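Local coordinates for protein peptidase M42 (Thaumarchaeota archaeon SCGC AB-539-E09, PDB 5DS0) that probably acts as a metal-dependent aminopeptidase of the TET type, removing residues from the N-termini of peptides with two bound metal ions, at residues C[67-72]-C[158-163]. Numbering follows the deposited sequence.
Sequences TDEVGF and PIVPWS
Phe72 and Ile159 form an antiparallel hydrogen-bonded pair: Phe72 N donates nearly straight (168°) to Ile159 O at 2.9 Å, and Ile159 N returns a more bent bond of 2.7 Å to Phe72 O, reaching it from above the carbonyl plane. Their side chains lie on the same face of the sheet and cross at about a right angle, CB of Phe72 3.8 Å from CB of Ile159. With CG1 beside the backbone N (chi1 -48°), which puts CG2 anti to that N, Ile159 sets the CG2 methyl obliquely against the Phe72 ring, Ile159 CG2 3.9 Å from Phe72 CD1, while Ile159 CD1 meets Phe72 CB. Val101 touches both side chains, and Trp91 stacks on the Phe72 ring. An alanine in place of Ile159 would probably open a gap beside the Phe72 ring, giving it more freedom to turn. Three residues before Phe72, the Glu69 carboxylate approaches apolar groups, OE2 3.6 Å from Val160 CG1 and OE1 3.9 Å from Pro161 CD; its charge is met instead by salt bridges to Arg182 and Lys177. The pair joins strands 71-77 and 158-161, closing the six-stranded antiparallel barrel of this M42 peptidase where the chain arrives from the cobalt site.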
loop_
_atom_site.group_PDB
_atom_site.type_symbol
_atom_site.label_atom_id
_atom_site.label_comp_id
_atom_site.label_asym_id
_atom_site.label_seq_id
_atom_site.Cartn_x
_atom_site.Cartn_y
_atom_site.Cartn_z
ATOM N N THR C 67 3.595 44.628 -11.315
ATOM C CA THR C 67 5.039 44.723 -11.217
ATOM C C THR C 67 5.611 43.899 -10.088
ATOM O O THR C 67 6.832 43.810 -9.949
ATOM C CB THR C 67 5.476 46.160 -10.994
ATOM O OG1 THR C 67 4.770 46.691 -9.863
ATOM C CG2 THR C 67 5.192 46.991 -12.217
ATOM N N ASP C 68 4.762 43.326 -9.248
ATOM C CA ASP C 68 5.272 42.403 -8.236
ATOM C C ASP C 68 5.685 41.102 -8.902
ATOM O O ASP C 68 5.120 40.701 -9.920
ATOM C CB ASP C 68 4.286 42.167 -7.080
ATOM C CG ASP C 68 3.026 41.443 -7.500
ATOM O OD1 ASP C 68 2.432 41.812 -8.535
ATOM O OD2 ASP C 68 2.600 40.526 -6.766
ATOM N N GLU C 69 6.708 40.479 -8.337
ATOM C CA GLU C 69 7.204 39.190 -8.792
ATOM C C GLU C 69 7.093 38.195 -7.653
ATOM O O GLU C 69 7.092 38.548 -6.473
ATOM C CB GLU C 69 8.668 39.292 -9.231
ATOM C CG GLU C 69 9.597 39.812 -8.126
ATOM C CD GLU C 69 11.054 39.905 -8.536
ATOM O OE1 GLU C 69 11.592 38.884 -9.049
ATOM O OE2 GLU C 69 11.651 40.987 -8.329
ATOM N N VAL C 70 7.035 36.926 -7.995
ATOM C CA VAL C 70 7.090 35.923 -6.956
ATOM C C VAL C 70 8.424 36.058 -6.248
ATOM O O VAL C 70 9.425 36.415 -6.858
ATOM C CB VAL C 70 6.881 34.505 -7.504
ATOM C CG1 VAL C 70 5.467 34.381 -8.069
ATOM C CG2 VAL C 70 7.926 34.142 -8.549
ATOM N N GLY C 71 8.402 35.792 -4.948
ATOM C CA GLY C 71 9.578 35.944 -4.108
ATOM C C GLY C 71 9.448 35.188 -2.803
ATOM O O GLY C 71 8.730 34.206 -2.710
ATOM N N PHE C 72 10.192 35.632 -1.798
ATOM C CA PHE C 72 10.148 35.006 -0.473
ATOM C C PHE C 72 10.307 36.080 0.597
ATOM O O PHE C 72 10.584 37.244 0.290
ATOM C CB PHE C 72 11.246 33.945 -0.307
ATOM C CG PHE C 72 11.521 33.157 -1.543
ATOM C CD1 PHE C 72 12.414 33.620 -2.491
ATOM C CD2 PHE C 72 10.870 31.965 -1.781
ATOM C CE1 PHE C 72 12.661 32.902 -3.650
ATOM C CE2 PHE C 72 11.113 31.246 -2.942
ATOM C CZ PHE C 72 12.013 31.713 -3.872
ATOM N N PRO C 158 12.305 41.044 2.843
ATOM C CA PRO C 158 11.937 40.488 1.534
ATOM C C PRO C 158 13.094 39.860 0.776
ATOM O O PRO C 158 14.246 40.243 0.956
ATOM C CB PRO C 158 11.427 41.705 0.774
ATOM C CG PRO C 158 12.206 42.836 1.338
ATOM C CD PRO C 158 12.396 42.515 2.796
ATOM N N ILE C 159 12.762 38.884 -0.055
ATOM C CA ILE C 159 13.740 38.097 -0.803
ATOM C C ILE C 159 13.282 37.923 -2.243
ATOM O O ILE C 159 12.110 37.648 -2.500
ATOM C CB ILE C 159 13.895 36.692 -0.196
ATOM C CG1 ILE C 159 14.066 36.778 1.324
ATOM C CG2 ILE C 159 15.078 35.971 -0.829
ATOM C CD1 ILE C 159 14.066 35.436 2.022
ATOM N N VAL C 160 14.205 38.084 -3.178
ATOM C CA VAL C 160 13.913 37.789 -4.576
ATOM C C VAL C 160 14.922 36.837 -5.171
ATOM O O VAL C 160 16.033 36.696 -4.666
ATOM C CB VAL C 160 13.919 39.034 -5.474
ATOM C CG1 VAL C 160 12.810 39.988 -5.069
ATOM C CG2 VAL C 160 15.280 39.715 -5.451
ATOM N N PRO C 161 14.539 36.189 -6.267
ATOM C CA PRO C 161 15.493 35.416 -7.033
ATOM C C PRO C 161 16.611 36.299 -7.566
ATOM O O PRO C 161 16.377 37.463 -7.868
ATOM C CB PRO C 161 14.648 34.875 -8.201
ATOM C CG PRO C 161 13.239 34.932 -7.736
ATOM C CD PRO C 161 13.179 36.119 -6.833
ATOM N N TRP C 162 17.799 35.729 -7.718
ATOM C CA TRP C 162 18.892 36.400 -8.402
ATOM C C TRP C 162 18.969 35.877 -9.817
ATOM O O TRP C 162 19.197 34.686 -10.019
ATOM C CB TRP C 162 20.208 36.128 -7.685
ATOM C CG TRP C 162 21.338 36.906 -8.271
ATOM C CD1 TRP C 162 21.690 38.202 -7.969
ATOM C CD2 TRP C 162 22.253 36.458 -9.267
ATOM N NE1 TRP C 162 22.766 38.574 -8.725
ATOM C CE2 TRP C 162 23.136 37.524 -9.527
ATOM C CE3 TRP C 162 22.418 35.256 -9.966
ATOM C CZ2 TRP C 162 24.173 37.424 -10.462
ATOM C CZ3 TRP C 162 23.451 35.150 -10.890
ATOM C CH2 TRP C 162 24.314 36.231 -11.130
ATOM N N SER C 163 18.782 36.757 -10.797
ATOM C CA SER C 163 18.635 36.336 -12.193
ATOM C C SER C 163 18.884 37.459 -13.186
ATOM O O SER C 163 18.014 38.290 -13.424
ATOM C CB SER C 163 17.229 35.790 -12.405
ATOM O OG SER C 163 17.112 35.184 -13.676
#